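Local coordinates for GTPase-activating protein GYP1 (Saccharomyces cerevisiae, PDB 1FKM) that stimulates GTP hydrolysis by Ypt/Rab GTPases such as Ypt1 and Ypt7, through the TBC-type GAP domain present here, which supplies an arginine and a glutamine finger in trans, at residues Q24-I29 with K44-Y49; I37-V42 with V250-D255; D135-F140 with A176-C181. All coordinates share one frame; numbering follows the deposited sequence.

Interaction 1. Residues Q24-I29 with K44-Y49; sequences QDLRQI and KLLIGY
With its first torsion near trans (chi1 -175°), Leu26 swings CG away from its own backbone N and sends its CD2 branch across to Leu45, whereas Leu46, whose CG lies beside the backbone N (chi1 -66°), reaches back with CD2 to meet both Leu26 and Arg27. The two segments touch through aliphatic carbons alone and share no hydrogen bond. Leu26 CD2 lies 3.8 Å from Leu45 CD1 and almost as near to Leu45 CB, the two side chains crossing at about a right angle. Leu46 CD2 takes a different place: it sits 3.7 Å from Arg27 CG and 4.1 Å from Leu26 CG, so one methyl group spans two consecutive residues of the helix. In the all-helical TBC fold this is plain packing of the short helix 23-30 against the C-terminal part of helix 39-46, away from the arginine and glutamine fingers. Arg27 is divided in its role. Its aliphatic CG belongs to the apolar contact, while the chain bends at chi3 and its NE makes a weak hydrogen bond to Ser259 O. Leu45 is also covered by Leu15 of helix 4-15, which brings a third helix to the same patch. A Schellman motif follows the last helical turn: Gly48, at positive phi (86°), bonds through its N to Leu45 O at 3.2 Å, and Tyr49 N returns to Lys44 O at 2.9 Å.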
loop_
_atom_site.group_PDB
_atom_site.type_symbol
_atom_site.label_atom_id
_atom_site.label_comp_id
_atom_site.label_asym_id
_atom_site.label_seq_id
_atom_site.Cartn_x
_atom_site.Cartn_y
_atom_site.Cartn_z
ATOM N N GLN A 24 -16.479 13.055 -4.441
ATOM C CA GLN A 24 -17.544 12.110 -4.120
ATOM C C GLN A 24 -17.788 11.128 -5.254
ATOM O O GLN A 24 -17.812 9.913 -5.042
ATOM C CB GLN A 24 -18.852 12.848 -3.820
ATOM C CG GLN A 24 -18.911 13.527 -2.464
ATOM C CD GLN A 24 -20.309 14.028 -2.138
ATOM O OE1 GLN A 24 -21.271 13.256 -2.134
ATOM N NE2 GLN A 24 -20.429 15.323 -1.865
ATOM N N ASP A 25 -17.991 11.654 -6.458
ATOM C CA ASP A 25 -18.231 10.797 -7.609
ATOM C C ASP A 25 -17.039 9.871 -7.819
ATOM O O ASP A 25 -17.203 8.681 -8.075
ATOM C CB ASP A 25 -18.450 11.629 -8.877
ATOM C CG ASP A 25 -19.724 12.453 -8.827
ATOM O OD1 ASP A 25 -20.754 11.934 -8.348
ATOM O OD2 ASP A 25 -19.698 13.615 -9.283
ATOM N N LEU A 26 -15.838 10.421 -7.684
ATOM C CA LEU A 26 -14.622 9.638 -7.884
ATOM C C LEU A 26 -14.487 8.474 -6.894
ATOM O O LEU A 26 -14.162 7.352 -7.285
ATOM C CB LEU A 26 -13.397 10.557 -7.793
ATOM C CG LEU A 26 -12.042 9.914 -8.101
ATOM C CD1 LEU A 26 -12.049 9.353 -9.522
ATOM C CD2 LEU A 26 -10.930 10.953 -7.923
ATOM N N ARG A 27 -14.733 8.745 -5.617
ATOM C CA ARG A 27 -14.652 7.714 -4.584
ATOM C C ARG A 27 -15.681 6.612 -4.834
ATOM O O ARG A 27 -15.393 5.425 -4.685
ATOM C CB ARG A 27 -14.917 8.316 -3.204
ATOM C CG ARG A 27 -13.809 9.182 -2.644
ATOM C CD ARG A 27 -14.168 9.646 -1.235
ATOM N NE ARG A 27 -14.542 8.520 -0.383
ATOM C CZ ARG A 27 -14.890 8.623 0.897
ATOM N NH1 ARG A 27 -14.913 9.809 1.490
ATOM N NH2 ARG A 27 -15.215 7.536 1.586
ATOM N N GLN A 28 -16.888 7.019 -5.209
ATOM C CA GLN A 28 -17.971 6.077 -5.463
ATOM C C GLN A 28 -17.641 5.033 -6.525
ATOM O O GLN A 28 -17.831 3.837 -6.306
ATOM C CB GLN A 28 -19.231 6.845 -5.869
ATOM C CG GLN A 28 -20.376 5.964 -6.331
ATOM C CD GLN A 28 -21.595 6.769 -6.733
ATOM O OE1 GLN A 28 -21.532 7.604 -7.637
ATOM N NE2 GLN A 28 -22.714 6.524 -6.059
ATOM N N ILE A 29 -17.150 5.479 -7.675
ATOM C CA ILE A 29 -16.825 4.553 -8.745
ATOM C C ILE A 29 -15.510 3.815 -8.510
ATOM O O ILE A 29 -15.390 2.641 -8.857
ATOM C CB ILE A 29 -16.774 5.278 -10.122
ATOM C CG1 ILE A 29 -16.605 4.249 -11.241
ATOM C CG2 ILE A 29 -15.638 6.297 -10.145
ATOM C CD1 ILE A 29 -16.761 4.826 -12.643
ATOM N N LYS A 44 -3.513 9.551 -6.688
ATOM C CA LYS A 44 -2.998 10.806 -6.141
ATOM C C LYS A 44 -4.134 11.706 -5.663
ATOM O O LYS A 44 -3.996 12.409 -4.661
ATOM C CB LYS A 44 -2.138 11.522 -7.179
ATOM C CG LYS A 44 -0.877 10.737 -7.544
ATOM C CD LYS A 44 -0.075 11.419 -8.643
ATOM C CE LYS A 44 1.040 10.501 -9.157
ATOM N NZ LYS A 44 1.768 11.095 -10.315
ATOM N N LEU A 45 -5.263 11.671 -6.365
ATOM C CA LEU A 45 -6.415 12.479 -5.966
ATOM C C LEU A 45 -7.061 11.914 -4.699
ATOM O O LEU A 45 -7.368 12.653 -3.768
ATOM C CB LEU A 45 -7.461 12.527 -7.088
ATOM C CG LEU A 45 -7.145 13.377 -8.327
ATOM C CD1 LEU A 45 -8.124 13.040 -9.447
ATOM C CD2 LEU A 45 -7.225 14.861 -7.958
ATOM N N LEU A 46 -7.247 10.598 -4.654
ATOM C CA LEU A 46 -7.888 9.978 -3.496
ATOM C C LEU A 46 -7.095 10.066 -2.198
ATOM O O LEU A 46 -7.677 10.193 -1.121
ATOM C CB LEU A 46 -8.208 8.509 -3.793
ATOM C CG LEU A 46 -9.253 8.268 -4.888
ATOM C CD1 LEU A 46 -9.365 6.768 -5.175
ATOM C CD2 LEU A 46 -10.599 8.843 -4.446
ATOM N N ILE A 47 -5.773 10.003 -2.290
ATOM C CA ILE A 47 -4.947 10.055 -1.089
ATOM C C ILE A 47 -4.731 11.488 -0.589
ATOM O O ILE A 47 -4.135 11.705 0.471
ATOM C CB ILE A 47 -3.583 9.349 -1.327
ATOM C CG1 ILE A 47 -2.976 8.943 0.019
ATOM C CG2 ILE A 47 -2.634 10.260 -2.106
ATOM C CD1 ILE A 47 -1.739 8.091 -0.106
ATOM N N GLY A 48 -5.224 12.456 -1.349
ATOM C CA GLY A 48 -5.102 13.851 -0.952
ATOM C C GLY A 48 -3.814 14.543 -1.351
ATOM O O GLY A 48 -3.405 15.518 -0.720
ATOM N N TYR A 49 -3.166 14.048 -2.399
ATOM C CA TYR A 49 -1.922 14.646 -2.854
ATOM C C TYR A 49 -2.235 15.649 -3.953
ATOM O O TYR A 49 -2.023 16.848 -3.791
ATOM C CB TYR A 49 -0.972 13.556 -3.369
ATOM C CG TYR A 49 0.318 14.075 -3.971
ATOM C CD1 TYR A 49 1.174 14.899 -3.244
ATOM C CD2 TYR A 49 0.706 13.691 -5.259
ATOM C CE1 TYR A 49 2.396 15.322 -3.783
ATOM C CE2 TYR A 49 1.921 14.105 -5.802
ATOM C CZ TYR A 49 2.759 14.915 -5.059
ATOM O OH TYR A 49 3.970 15.290 -5.594
#

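Interaction 2. Residues I37-V42 with V250-D255; sequences IHRPVV and VIRMWD
The charged part of this contact is a side-on salt bridge in which Arg39 grips Asp255 with two nitrogens, one to each carboxylate oxygen. Arg39 NE donates to Asp255 OD1 at 2.7 Å, with an N-H...O angle of 163°, and meets the syn lone pair of that oxygen in the guanidinium plane. The second bond, from Arg39 NH2 to Asp255 OD2 at 2.8 Å, is more bent, at 151°, and approaches somewhat out of the carboxylate plane. The paired bonds fix the rotation of the guanidinium and hold the two flat groups nearly coplanar, 19° apart. An extended chain from CG to NE carries it there. Both oxygens have further donors, Trp43 NE1 for OD1 and Ile34 N for OD2, so the carboxylate is held from several directions and is probably stabilised in its charged form.

The apolar part is supplied by Ile251, whose CG2 lies over one face of the guanidinium, 3.5 Å from Arg39 NE. That methyl also touches the arginine's aliphatic stem, 3.6 Å from Arg39 CD. Arg252 comes close with its CA, 3.8 Å from Arg39 NH2, while its own charged end turns to Glu365.

This is a bidentate, side-on arginine-carboxylate salt bridge with an aliphatic side chain over the guanidinium, here an interhelical tie between helix 39-46 and helix 247-261 of the all-helical TBC domain.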
loop_
_atom_site.group_PDB
_atom_site.type_symbol
_atom_site.label_atom_id
_atom_site.label_comp_id
_atom_site.label_asym_id
_atom_site.label_seq_id
_atom_site.Cartn_x
_atom_site.Cartn_y
_atom_site.Cartn_z
ATOM N N ILE A 37 -5.075 2.546 -16.675
ATOM C CA ILE A 37 -4.595 3.798 -17.251
ATOM C C ILE A 37 -4.887 5.016 -16.355
ATOM O O ILE A 37 -4.179 6.023 -16.414
ATOM C CB ILE A 37 -5.193 4.032 -18.658
ATOM C CG1 ILE A 37 -4.501 5.226 -19.317
ATOM C CG2 ILE A 37 -6.699 4.266 -18.567
ATOM C CD1 ILE A 37 -4.928 5.464 -20.748
ATOM N N HIS A 38 -5.906 4.913 -15.507
ATOM C CA HIS A 38 -6.274 6.024 -14.627
ATOM C C HIS A 38 -5.706 5.974 -13.216
ATOM O O HIS A 38 -5.770 6.967 -12.491
ATOM C CB HIS A 38 -7.798 6.132 -14.519
ATOM C CG HIS A 38 -8.446 6.715 -15.734
ATOM N ND1 HIS A 38 -9.405 6.044 -16.460
ATOM C CD2 HIS A 38 -8.266 7.904 -16.354
ATOM C CE1 HIS A 38 -9.787 6.794 -17.478
ATOM N NE2 HIS A 38 -9.111 7.928 -17.436
ATOM N N ARG A 39 -5.148 4.840 -12.812
ATOM C CA ARG A 39 -4.633 4.742 -11.451
ATOM C C ARG A 39 -3.684 5.834 -10.968
ATOM O O ARG A 39 -3.862 6.358 -9.870
ATOM C CB ARG A 39 -3.993 3.371 -11.205
ATOM C CG ARG A 39 -5.014 2.273 -10.985
ATOM C CD ARG A 39 -4.411 1.077 -10.253
ATOM N NE ARG A 39 -5.426 0.069 -9.969
ATOM C CZ ARG A 39 -5.605 -1.043 -10.675
ATOM N NH1 ARG A 39 -4.833 -1.308 -11.722
ATOM N NH2 ARG A 39 -6.564 -1.892 -10.332
ATOM N N PRO A 40 -2.660 6.185 -11.759
ATOM C CA PRO A 40 -1.744 7.231 -11.294
ATOM C C PRO A 40 -2.474 8.479 -10.798
ATOM O O PRO A 40 -2.330 8.874 -9.640
ATOM C CB PRO A 40 -0.889 7.508 -12.526
ATOM C CG PRO A 40 -0.806 6.147 -13.164
ATOM C CD PRO A 40 -2.241 5.677 -13.078
ATOM N N VAL A 41 -3.268 9.082 -11.676
ATOM C CA VAL A 41 -4.010 10.286 -11.318
ATOM C C VAL A 41 -5.022 10.072 -10.195
ATOM O O VAL A 41 -5.047 10.829 -9.223
ATOM C CB VAL A 41 -4.746 10.861 -12.541
ATOM C CG1 VAL A 41 -5.687 11.977 -12.110
ATOM C CG2 VAL A 41 -3.731 11.400 -13.539
ATOM N N VAL A 42 -5.845 9.036 -10.316
ATOM C CA VAL A 42 -6.872 8.773 -9.313
ATOM C C VAL A 42 -6.309 8.464 -7.934
ATOM O O VAL A 42 -6.850 8.929 -6.936
ATOM C CB VAL A 42 -7.818 7.631 -9.766
ATOM C CG1 VAL A 42 -8.875 7.372 -8.695
ATOM C CG2 VAL A 42 -8.496 8.020 -11.080
ATOM N N VAL A 250 -2.727 -6.836 -4.840
ATOM C CA VAL A 250 -2.492 -5.749 -3.891
ATOM C C VAL A 250 -2.905 -4.411 -4.518
ATOM O O VAL A 250 -3.596 -3.611 -3.890
ATOM C CB VAL A 250 -1.000 -5.687 -3.476
ATOM C CG1 VAL A 250 -0.725 -4.417 -2.676
ATOM C CG2 VAL A 250 -0.642 -6.918 -2.639
ATOM N N ILE A 251 -2.489 -4.181 -5.762
ATOM C CA ILE A 251 -2.830 -2.946 -6.464
ATOM C C ILE A 251 -4.343 -2.749 -6.529
ATOM O O ILE A 251 -4.854 -1.667 -6.231
ATOM C CB ILE A 251 -2.249 -2.941 -7.906
ATOM C CG1 ILE A 251 -0.721 -3.038 -7.854
ATOM C CG2 ILE A 251 -2.672 -1.676 -8.641
ATOM C CD1 ILE A 251 -0.069 -1.951 -7.040
ATOM N N ARG A 252 -5.060 -3.799 -6.911
ATOM C CA ARG A 252 -6.514 -3.727 -7.001
ATOM C C ARG A 252 -7.132 -3.441 -5.637
ATOM O O ARG A 252 -8.068 -2.651 -5.526
ATOM C CB ARG A 252 -7.077 -5.030 -7.572
ATOM C CG ARG A 252 -8.595 -5.129 -7.503
ATOM C CD ARG A 252 -9.304 -4.034 -8.295
ATOM N NE ARG A 252 -10.750 -4.154 -8.122
ATOM C CZ ARG A 252 -11.413 -3.729 -7.053
ATOM N NH1 ARG A 252 -10.765 -3.133 -6.058
ATOM N NH2 ARG A 252 -12.718 -3.939 -6.956
HETATM N N MSE A 253 -6.612 -4.082 -4.601
HETATM C CA MSE A 253 -7.110 -3.863 -3.242
HETATM C C MSE A 253 -6.963 -2.401 -2.846
HETATM O O MSE A 253 -7.852 -1.820 -2.208
HETATM C CB MSE A 253 -6.317 -4.690 -2.232
HETATM C CG MSE A 253 -6.520 -6.177 -2.311
HETATM SE SE MSE A 253 -5.398 -7.048 -1.000
HETATM C CE MSE A 253 -6.135 -6.237 0.593
ATOM N N TRP A 254 -5.826 -1.811 -3.200
ATOM C CA TRP A 254 -5.587 -0.411 -2.856
ATOM C C TRP A 254 -6.568 0.569 -3.496
ATOM O O TRP A 254 -6.800 1.644 -2.946
ATOM C CB TRP A 254 -4.130 -0.035 -3.158
ATOM C CG TRP A 254 -3.199 -0.531 -2.073
ATOM C CD1 TRP A 254 -3.323 -1.692 -1.358
ATOM C CD2 TRP A 254 -2.007 0.105 -1.591
ATOM N NE1 TRP A 254 -2.288 -1.816 -0.463
ATOM C CE2 TRP A 254 -1.464 -0.729 -0.586
ATOM C CE3 TRP A 254 -1.344 1.298 -1.911
ATOM C CZ2 TRP A 254 -0.287 -0.406 0.105
ATOM C CZ3 TRP A 254 -0.171 1.618 -1.223
ATOM C CH2 TRP A 254 0.340 0.767 -0.228
ATOM N N ASP A 255 -7.153 0.214 -4.639
ATOM C CA ASP A 255 -8.145 1.100 -5.264
ATOM C C ASP A 255 -9.256 1.287 -4.231
ATOM O O ASP A 255 -9.760 2.395 -4.013
ATOM C CB ASP A 255 -8.808 0.476 -6.504
ATOM C CG ASP A 255 -7.861 0.268 -7.669
ATOM O OD1 ASP A 255 -6.786 0.899 -7.728
ATOM O OD2 ASP A 255 -8.225 -0.540 -8.555
#

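Interaction 3. Residues D135-F140 with A176-C181; sequences DLVTPF and ADTFWC
Val137 and Phe140 face Thr178 and Cys181 where helices 133-145 and 168-186 of the all-helical TBC domain pack; the axes of segments 135-140 and 176-181 come within 9.5 Å, with 128° between their N-to-C directions. At the start of the first segment, Asp135 O accepts from both the N and the OG1 of Thr138, the hydroxyl at 2.7 Å, where the helix is kinked at Thr138 and Pro139. Val137 makes the first crossing. Its CG2, set anti to the backbone N, presses on Thr178 CG2 at 3.5 Å, the two side chains meeting at about a right angle, while the Thr178 hydroxyl turns back to Leu174 O in its own helix. Ile116 of helix 107-123 touches both Val137 and Thr178. Pro139 looks to helix 247-261 instead, packing on Val250, Ile251 and Trp254. Phe140 closes the segment and carries most of its contact surface: its CB adds to the packing on Thr178 CG2, and its ring is met edge-to-face by Trp254. Over one ring face stands Cys181, making a CH-pi contact in which Cys181 CB lies 4.2 Å from the Phe140 ring centroid and 12° off the ring normal.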
loop_
_atom_site.group_PDB
_atom_site.type_symbol
_atom_site.label_atom_id
_atom_site.label_comp_id
_atom_site.label_asym_id
_atom_site.label_seq_id
_atom_site.Cartn_x
_atom_site.Cartn_y
_atom_site.Cartn_z
ATOM N N ASP A 135 8.020 -2.228 2.085
ATOM C CA ASP A 135 7.006 -2.931 1.311
ATOM C C ASP A 135 5.914 -1.951 0.889
ATOM O O ASP A 135 5.507 -1.925 -0.273
ATOM C CB ASP A 135 6.366 -4.051 2.140
ATOM C CG ASP A 135 7.343 -5.153 2.489
ATOM O OD1 ASP A 135 7.892 -5.784 1.559
ATOM O OD2 ASP A 135 7.556 -5.387 3.696
ATOM N N LEU A 136 5.452 -1.141 1.842
ATOM C CA LEU A 136 4.370 -0.189 1.585
ATOM C C LEU A 136 4.617 0.842 0.505
ATOM O O LEU A 136 3.674 1.323 -0.118
ATOM C CB LEU A 136 3.984 0.544 2.875
ATOM C CG LEU A 136 3.346 -0.313 3.966
ATOM C CD1 LEU A 136 2.957 0.574 5.143
ATOM C CD2 LEU A 136 2.123 -1.024 3.412
ATOM N N VAL A 137 5.876 1.198 0.285
ATOM C CA VAL A 137 6.194 2.190 -0.729
ATOM C C VAL A 137 6.069 1.641 -2.157
ATOM O O VAL A 137 5.773 2.397 -3.085
ATOM C CB VAL A 137 7.644 2.744 -0.535
ATOM C CG1 VAL A 137 8.674 1.668 -0.878
ATOM C CG2 VAL A 137 7.856 3.986 -1.403
ATOM N N THR A 138 6.245 0.328 -2.326
ATOM C CA THR A 138 6.231 -0.259 -3.670
ATOM C C THR A 138 4.965 -0.185 -4.530
ATOM O O THR A 138 5.068 0.035 -5.746
ATOM C CB THR A 138 6.797 -1.719 -3.646
ATOM O OG1 THR A 138 5.959 -2.577 -2.864
ATOM C CG2 THR A 138 8.190 -1.709 -3.029
ATOM N N PRO A 139 3.764 -0.361 -3.941
ATOM C CA PRO A 139 2.565 -0.271 -4.789
ATOM C C PRO A 139 2.435 1.125 -5.401
ATOM O O PRO A 139 1.987 1.279 -6.542
ATOM C CB PRO A 139 1.422 -0.588 -3.822
ATOM C CG PRO A 139 2.080 -1.537 -2.842
ATOM C CD PRO A 139 3.418 -0.860 -2.599
ATOM N N PHE A 140 2.822 2.144 -4.633
ATOM C CA PHE A 140 2.779 3.527 -5.109
ATOM C C PHE A 140 3.815 3.717 -6.208
ATOM O O PHE A 140 3.511 4.252 -7.273
ATOM C CB PHE A 140 3.122 4.508 -3.979
ATOM C CG PHE A 140 1.996 4.760 -3.020
ATOM C CD1 PHE A 140 0.749 5.165 -3.479
ATOM C CD2 PHE A 140 2.192 4.612 -1.651
ATOM C CE1 PHE A 140 -0.288 5.421 -2.590
ATOM C CE2 PHE A 140 1.159 4.865 -0.752
ATOM C CZ PHE A 140 -0.081 5.270 -1.221
ATOM N N ALA A 176 9.459 11.950 -5.942
ATOM C CA ALA A 176 8.767 12.950 -5.135
ATOM C C ALA A 176 7.293 12.576 -4.925
ATOM O O ALA A 176 6.791 12.594 -3.796
ATOM C CB ALA A 176 8.875 14.316 -5.813
ATOM N N ASP A 177 6.603 12.234 -6.009
ATOM C CA ASP A 177 5.197 11.862 -5.903
ATOM C C ASP A 177 5.038 10.647 -4.988
ATOM O O ASP A 177 4.149 10.615 -4.142
ATOM C CB ASP A 177 4.610 11.533 -7.278
ATOM C CG ASP A 177 4.543 12.747 -8.199
ATOM O OD1 ASP A 177 4.829 13.880 -7.743
ATOM O OD2 ASP A 177 4.187 12.563 -9.385
ATOM N N THR A 178 5.903 9.653 -5.169
ATOM C CA THR A 178 5.861 8.439 -4.366
ATOM C C THR A 178 6.078 8.785 -2.893
ATOM O O THR A 178 5.342 8.322 -2.014
ATOM C CB THR A 178 6.943 7.442 -4.847
ATOM O OG1 THR A 178 6.706 7.120 -6.225
ATOM C CG2 THR A 178 6.899 6.155 -4.025
ATOM N N PHE A 179 7.085 9.609 -2.633
ATOM C CA PHE A 179 7.416 10.045 -1.274
ATOM C C PHE A 179 6.261 10.761 -0.565
ATOM O O PHE A 179 5.921 10.442 0.583
ATOM C CB PHE A 179 8.626 10.983 -1.313
ATOM C CG PHE A 179 8.853 11.723 -0.029
ATOM C CD1 PHE A 179 9.377 11.072 1.082
ATOM C CD2 PHE A 179 8.503 13.072 0.082
ATOM C CE1 PHE A 179 9.548 11.749 2.293
ATOM C CE2 PHE A 179 8.669 13.758 1.289
ATOM C CZ PHE A 179 9.191 13.096 2.396
ATOM N N TRP A 180 5.670 11.747 -1.232
ATOM C CA TRP A 180 4.569 12.491 -0.619
ATOM C C TRP A 180 3.326 11.626 -0.412
ATOM O O TRP A 180 2.573 11.830 0.545
ATOM C CB TRP A 180 4.204 13.717 -1.467
ATOM C CG TRP A 180 5.267 14.775 -1.479
ATOM C CD1 TRP A 180 5.983 15.201 -2.556
ATOM C CD2 TRP A 180 5.733 15.538 -0.356
ATOM N NE1 TRP A 180 6.868 16.183 -2.177
ATOM C CE2 TRP A 180 6.735 16.410 -0.833
ATOM C CE3 TRP A 180 5.399 15.569 1.005
ATOM C CZ2 TRP A 180 7.410 17.309 0.002
ATOM C CZ3 TRP A 180 6.074 16.467 1.838
ATOM C CH2 TRP A 180 7.066 17.323 1.328
ATOM N N CYS A 181 3.095 10.676 -1.313
ATOM C CA CYS A 181 1.937 9.801 -1.163
ATOM C C CYS A 181 2.196 8.768 -0.075
ATOM O O CYS A 181 1.286 8.422 0.682
ATOM C CB CYS A 181 1.590 9.132 -2.496
ATOM S SG CYS A 181 0.892 10.327 -3.690
#

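In the fold
From the N terminus, interaction 1 closes first, joining helix 23-30 to the end of helix 39-46 across a short connection. Interaction 2 opens within that connection and ends far along the chain on helix 247-261, so the two cross, both using helix 39-46; Leu26 and Val42 pack where they meet. Interaction 3, between helices 133-145 and 168-186, follows interaction 1 in series and lies wholly within the long span enclosed by interaction 2. The Trp254 ring also packs against Leu136 O, joining interactions 2 and 3, while the Asp177 carboxylate links interactions 1 and 3 through a salt bridge from Lys44 and a probable hydrogen bond with Tyr49.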